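Local coordinates for D-ribose pyranase (Bacillus subtilis, PDB 1OGD), which probably interconverts the beta-pyranose and beta-furanose forms of D-ribose, the first step of D-ribose degradation, and works as a decamer built from two pentamers, at residues D22-P34 against H98-A110. Sequence-based numbering, arbitrary orientation.
With RIP (beta-D-ribopyranose), chain G.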
loop_
_atom_site.group_PDB
_atom_site.type_symbol
_atom_site.label_atom_id
_atom_site.label_comp_id
_atom_site.label_asym_id
_atom_site.label_seq_id
_atom_site.Cartn_x
_atom_site.Cartn_y
_atom_site.Cartn_z
ATOM N N ASP A 22 0.463 -26.176 -9.908
ATOM C CA ASP A 22 -0.087 -25.243 -8.925
ATOM C C ASP A 22 -1.293 -25.921 -8.285
ATOM O O ASP A 22 -1.926 -26.784 -8.897
ATOM C CB ASP A 22 -0.526 -23.922 -9.567
ATOM C CG ASP A 22 0.649 -23.062 -10.015
ATOM O OD1 ASP A 22 1.781 -23.275 -9.530
ATOM O OD2 ASP A 22 0.428 -22.164 -10.848
ATOM N N LYS A 23 -1.614 -25.520 -7.059
ATOM C CA LYS A 23 -2.715 -26.129 -6.326
ATOM C C LYS A 23 -3.748 -25.149 -5.794
ATOM O O LYS A 23 -3.423 -24.018 -5.423
ATOM C CB LYS A 23 -2.156 -26.923 -5.142
ATOM C CG LYS A 23 -1.078 -27.929 -5.513
ATOM C CD LYS A 23 -0.377 -28.454 -4.274
ATOM C CE LYS A 23 0.726 -29.447 -4.624
ATOM N NZ LYS A 23 1.747 -28.880 -5.561
ATOM N N ILE A 24 -5.003 -25.587 -5.781
ATOM C CA ILE A 24 -6.080 -24.790 -5.220
ATOM C C ILE A 24 -6.798 -25.749 -4.279
ATOM O O ILE A 24 -6.718 -26.966 -4.449
ATOM C CB ILE A 24 -7.078 -24.248 -6.277
ATOM C CG1 ILE A 24 -7.802 -25.392 -6.974
ATOM C CG2 ILE A 24 -6.349 -23.366 -7.283
ATOM C CD1 ILE A 24 -8.912 -24.905 -7.884
ATOM N N VAL A 25 -7.488 -25.206 -3.286
ATOM C CA VAL A 25 -8.184 -26.036 -2.318
ATOM C C VAL A 25 -9.679 -25.758 -2.313
ATOM O O VAL A 25 -10.099 -24.607 -2.417
ATOM C CB VAL A 25 -7.629 -25.780 -0.886
ATOM C CG1 VAL A 25 -8.329 -26.688 0.129
ATOM C CG2 VAL A 25 -6.125 -26.012 -0.859
ATOM N N ILE A 26 -10.479 -26.816 -2.227
ATOM C CA ILE A 26 -11.927 -26.676 -2.132
ATOM C C ILE A 26 -12.156 -27.133 -0.705
ATOM O O ILE A 26 -11.753 -28.234 -0.332
ATOM C CB ILE A 26 -12.678 -27.604 -3.102
ATOM C CG1 ILE A 26 -12.337 -27.228 -4.547
ATOM C CG2 ILE A 26 -14.179 -27.454 -2.889
ATOM C CD1 ILE A 26 -12.862 -28.212 -5.581
ATOM N N ALA A 27 -12.792 -26.297 0.102
ATOM C CA ALA A 27 -12.968 -26.643 1.504
ATOM C C ALA A 27 -14.382 -26.592 2.028
ATOM O O ALA A 27 -15.247 -25.937 1.449
ATOM C CB ALA A 27 -12.088 -25.724 2.354
ATOM N N ASP A 28 -14.611 -27.297 3.135
ATOM C CA ASP A 28 -15.911 -27.259 3.782
ATOM C C ASP A 28 -15.880 -25.994 4.639
ATOM O O ASP A 28 -14.857 -25.302 4.682
ATOM C CB ASP A 28 -16.164 -28.526 4.623
ATOM C CG ASP A 28 -15.102 -28.772 5.694
ATOM O OD1 ASP A 28 -14.698 -29.948 5.836
ATOM O OD2 ASP A 28 -14.689 -27.824 6.401
ATOM N N ALA A 29 -16.987 -25.684 5.305
ATOM C CA ALA A 29 -17.077 -24.474 6.110
ATOM C C ALA A 29 -16.170 -24.390 7.342
ATOM O O ALA A 29 -16.055 -23.324 7.958
ATOM C CB ALA A 29 -18.525 -24.246 6.523
ATOM N N GLY A 30 -15.512 -25.487 7.695
ATOM C CA GLY A 30 -14.681 -25.459 8.882
ATOM C C GLY A 30 -13.178 -25.428 8.702
ATOM O O GLY A 30 -12.464 -25.100 9.642
ATOM N N LEU A 31 -12.688 -25.754 7.513
ATOM C CA LEU A 31 -11.250 -25.781 7.288
ATOM C C LEU A 31 -10.558 -24.438 7.552
ATOM O O LEU A 31 -10.976 -23.402 7.037
ATOM C CB LEU A 31 -10.940 -26.210 5.854
ATOM C CG LEU A 31 -9.458 -26.493 5.603
ATOM C CD1 LEU A 31 -9.094 -27.822 6.248
ATOM C CD2 LEU A 31 -9.177 -26.536 4.109
ATOM N N PRO A 32 -9.500 -24.439 8.375
ATOM C CA PRO A 32 -8.802 -23.177 8.643
ATOM C C PRO A 32 -7.952 -22.836 7.413
ATOM O O PRO A 32 -7.448 -23.734 6.733
ATOM C CB PRO A 32 -7.950 -23.513 9.861
ATOM C CG PRO A 32 -7.587 -24.963 9.609
ATOM C CD PRO A 32 -8.924 -25.543 9.168
ATOM N N VAL A 33 -7.809 -21.548 7.123
ATOM C CA VAL A 33 -7.019 -21.098 5.978
ATOM C C VAL A 33 -5.681 -20.535 6.466
ATOM O O VAL A 33 -5.648 -19.593 7.260
ATOM C CB VAL A 33 -7.768 -19.998 5.184
ATOM C CG1 VAL A 33 -6.909 -19.509 4.017
ATOM C CG2 VAL A 33 -9.093 -20.540 4.673
ATOM N N PRO A 34 -4.560 -21.102 5.996
ATOM C CA PRO A 34 -3.243 -20.616 6.420
ATOM C C PRO A 34 -3.079 -19.121 6.136
ATOM O O PRO A 34 -3.711 -18.582 5.223
ATOM C CB PRO A 34 -2.278 -21.460 5.590
ATOM C CG PRO A 34 -3.058 -22.734 5.339
ATOM C CD PRO A 34 -4.434 -22.212 5.035
ATOM N N HIS A 98 -5.298 -35.977 7.839
ATOM C CA HIS A 98 -5.805 -34.613 7.821
ATOM C C HIS A 98 -4.723 -33.605 8.201
ATOM O O HIS A 98 -4.702 -32.486 7.689
ATOM C CB HIS A 98 -6.989 -34.474 8.776
ATOM C CG HIS A 98 -7.660 -33.139 8.705
ATOM N ND1 HIS A 98 -8.337 -32.707 7.584
ATOM C CD2 HIS A 98 -7.749 -32.136 9.609
ATOM C CE1 HIS A 98 -8.815 -31.494 7.803
ATOM N NE2 HIS A 98 -8.473 -31.125 9.024
ATOM N N GLU A 99 -3.823 -34.002 9.094
ATOM C CA GLU A 99 -2.748 -33.117 9.529
ATOM C C GLU A 99 -1.788 -32.784 8.395
ATOM O O GLU A 99 -1.419 -31.625 8.211
ATOM C CB GLU A 99 -1.977 -33.739 10.696
ATOM C CG GLU A 99 -2.786 -33.843 11.976
ATOM C CD GLU A 99 -3.373 -32.506 12.397
ATOM O OE1 GLU A 99 -2.596 -31.542 12.583
ATOM O OE2 GLU A 99 -4.613 -32.417 12.544
ATOM N N GLU A 100 -1.378 -33.799 7.642
ATOM C CA GLU A 100 -0.473 -33.578 6.520
ATOM C C GLU A 100 -1.201 -32.734 5.479
ATOM O O GLU A 100 -0.611 -31.852 4.857
ATOM C CB GLU A 100 -0.058 -34.903 5.885
ATOM C CG GLU A 100 0.634 -35.871 6.819
ATOM C CD GLU A 100 1.017 -37.160 6.112
ATOM O OE1 GLU A 100 1.904 -37.109 5.230
ATOM O OE2 GLU A 100 0.424 -38.217 6.426
ATOM N N PHE A 101 -2.487 -33.022 5.300
ATOM C CA PHE A 101 -3.322 -32.302 4.347
ATOM C C PHE A 101 -3.251 -30.799 4.613
ATOM O O PHE A 101 -2.974 -30.012 3.704
ATOM C CB PHE A 101 -4.774 -32.772 4.467
ATOM C CG PHE A 101 -5.709 -32.128 3.479
ATOM C CD1 PHE A 101 -5.796 -32.599 2.174
ATOM C CD2 PHE A 101 -6.499 -31.047 3.855
ATOM C CE1 PHE A 101 -6.656 -32.002 1.258
ATOM C CE2 PHE A 101 -7.361 -30.446 2.948
ATOM C CZ PHE A 101 -7.440 -30.924 1.645
ATOM N N LYS A 102 -3.508 -30.408 5.861
ATOM C CA LYS A 102 -3.473 -29.001 6.242
ATOM C C LYS A 102 -2.127 -28.349 5.944
ATOM O O LYS A 102 -2.072 -27.180 5.562
ATOM C CB LYS A 102 -3.827 -28.847 7.724
ATOM C CG LYS A 102 -5.321 -28.680 7.959
ATOM C CD LYS A 102 -5.797 -29.354 9.233
ATOM C CE LYS A 102 -5.169 -28.764 10.477
ATOM N NZ LYS A 102 -5.657 -29.491 11.678
ATOM N N LEU A 103 -1.044 -29.103 6.106
ATOM C CA LEU A 103 0.287 -28.575 5.833
ATOM C C LEU A 103 0.426 -28.225 4.356
ATOM O O LEU A 103 1.025 -27.209 3.999
ATOM C CB LEU A 103 1.358 -29.597 6.212
ATOM C CG LEU A 103 1.509 -29.918 7.698
ATOM C CD1 LEU A 103 2.606 -30.966 7.878
ATOM C CD2 LEU A 103 1.839 -28.645 8.474
ATOM N N LEU A 104 -0.130 -29.074 3.498
ATOM C CA LEU A 104 -0.070 -28.851 2.060
ATOM C C LEU A 104 -0.855 -27.626 1.607
ATOM O O LEU A 104 -0.506 -27.009 0.607
ATOM C CB LEU A 104 -0.579 -30.083 1.304
ATOM C CG LEU A 104 0.408 -31.228 1.067
ATOM C CD1 LEU A 104 1.038 -31.668 2.385
ATOM C CD2 LEU A 104 -0.323 -32.388 0.402
ATOM N N THR A 105 -1.909 -27.269 2.336
ATOM C CA THR A 105 -2.715 -26.116 1.953
ATOM C C THR A 105 -1.954 -24.794 2.043
ATOM O O THR A 105 -2.385 -23.788 1.486
ATOM C CB THR A 105 -4.000 -25.995 2.812
ATOM O OG1 THR A 105 -3.653 -25.710 4.173
ATOM C CG2 THR A 105 -4.809 -27.285 2.742
ATOM N N LYS A 106 -0.828 -24.794 2.744
ATOM C CA LYS A 106 -0.033 -23.576 2.884
ATOM C C LYS A 106 0.591 -23.194 1.539
ATOM O O LYS A 106 1.005 -22.055 1.337
ATOM C CB LYS A 106 1.063 -23.785 3.936
ATOM C CG LYS A 106 0.523 -24.155 5.312
ATOM C CD LYS A 106 1.627 -24.488 6.308
ATOM C CE LYS A 106 2.532 -23.294 6.574
ATOM N NZ LYS A 106 3.586 -23.635 7.568
ATOM N N ASP A 107 0.641 -24.155 0.621
ATOM C CA ASP A 107 1.212 -23.934 -0.707
ATOM C C ASP A 107 0.167 -23.633 -1.772
ATOM O O ASP A 107 0.508 -23.326 -2.914
ATOM C CB ASP A 107 2.027 -25.152 -1.144
ATOM C CG ASP A 107 3.333 -25.272 -0.399
ATOM O OD1 ASP A 107 4.094 -24.280 -0.391
ATOM O OD2 ASP A 107 3.604 -26.349 0.175
ATOM N N ALA A 108 -1.104 -23.721 -1.398
ATOM C CA ALA A 108 -2.199 -23.467 -2.327
ATOM C C ALA A 108 -2.249 -22.013 -2.780
ATOM O O ALA A 108 -1.896 -21.106 -2.026
ATOM C CB ALA A 108 -3.518 -23.844 -1.677
ATOM N N LYS A 109 -2.699 -21.796 -4.014
ATOM C CA LYS A 109 -2.815 -20.454 -4.557
ATOM C C LYS A 109 -4.076 -19.821 -3.988
ATOM O O LYS A 109 -4.223 -18.605 -3.971
ATOM C CB LYS A 109 -2.907 -20.497 -6.088
ATOM C CG LYS A 109 -1.685 -21.079 -6.772
ATOM C CD LYS A 109 -0.453 -20.229 -6.504
ATOM C CE LYS A 109 0.806 -20.874 -7.059
ATOM N NZ LYS A 109 2.016 -20.051 -6.764
ATOM N N ALA A 110 -4.985 -20.658 -3.510
ATOM C CA ALA A 110 -6.233 -20.163 -2.953
ATOM C C ALA A 110 -7.028 -21.284 -2.311
ATOM O O ALA A 110 -6.828 -22.468 -2.613
ATOM C CB ALA A 110 -7.076 -19.512 -4.053
HETATM C C1 RIP G . -11.704 -28.790 9.896
HETATM C C2 RIP G . -12.507 -29.213 8.692
HETATM C C3 RIP G . -12.585 -30.731 8.642
HETATM C C4 RIP G . -13.112 -31.367 9.924
HETATM C C5 RIP G . -12.239 -30.875 11.073
HETATM O O1 RIP G . -10.336 -29.109 9.743
HETATM O O2 RIP G . -13.790 -28.637 8.809
HETATM O O3 RIP G . -13.351 -31.145 7.540
HETATM O O4 RIP G . -14.447 -30.976 10.179
HETATM O O5 RIP G . -12.144 -29.435 11.121
HETATM O O HOH W 1 3.415 -21.249 -8.743
HETATM O O HOH W 2 0.455 -24.027 -5.649
HETATM O O HOH W 3 -5.552 -25.741 6.398
#
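L31 and H98 meet beside a bound beta-D-ribopyranose that both segments grip: D28 holds one side of the sugar with its carboxylate and H98 reaches O1 with its imidazole. D28 OD1 takes a very short hydrogen bond from RIP O3 (2.5 Å), while OD2 accepts from RIP O2. OD2 also accepts the backbone N-H of G30 at 2.8 Å, an Asx turn that fixes the carboxylate against its own loop; the bond arrives on the anti side, 22° out of the carboxylate plane. An alanine in place of D28 would probably leave the sugar's O2 and O3 without these acceptors and the G30 loop less firmly set. H98 has its ring swung opposite the backbone N (chi1 -174°), which brings NE2 within 2.8 Å of RIP O1, met near the ring plane. L31 CD1 packs 4.0 Å from H98 CE1, and its CD2 lies at the edge of the F101 ring. H20 of a second subunit also bonds the sugar, so the pocket is completed across a subunit interface.

Farther along, the chain leaving helix 98-104 runs beside strand 23-27. K109 N donates to K23 O (2.7 Å), and V25 N bonds A110 O, leading into strand 110-113 of the mixed sheet. Beside these bonds, on the side of helix 98-104, V25 CG2 packs tightly against A108 CB, at 3.5 Å. P34 crosses T105 at about a right angle, its CG 3.3 Å from OG1; that hydroxyl donates to K102 O and receives water 3, which also donates to P32 O. The turn at D28-G30 and helix 98-104 thus bring a carboxylate and an imidazole to one sugar, the carboxylate accepting from two neighbouring hydroxyls while the imidazole meets the anomeric O1, consistent with their roles as substrate-binding residues.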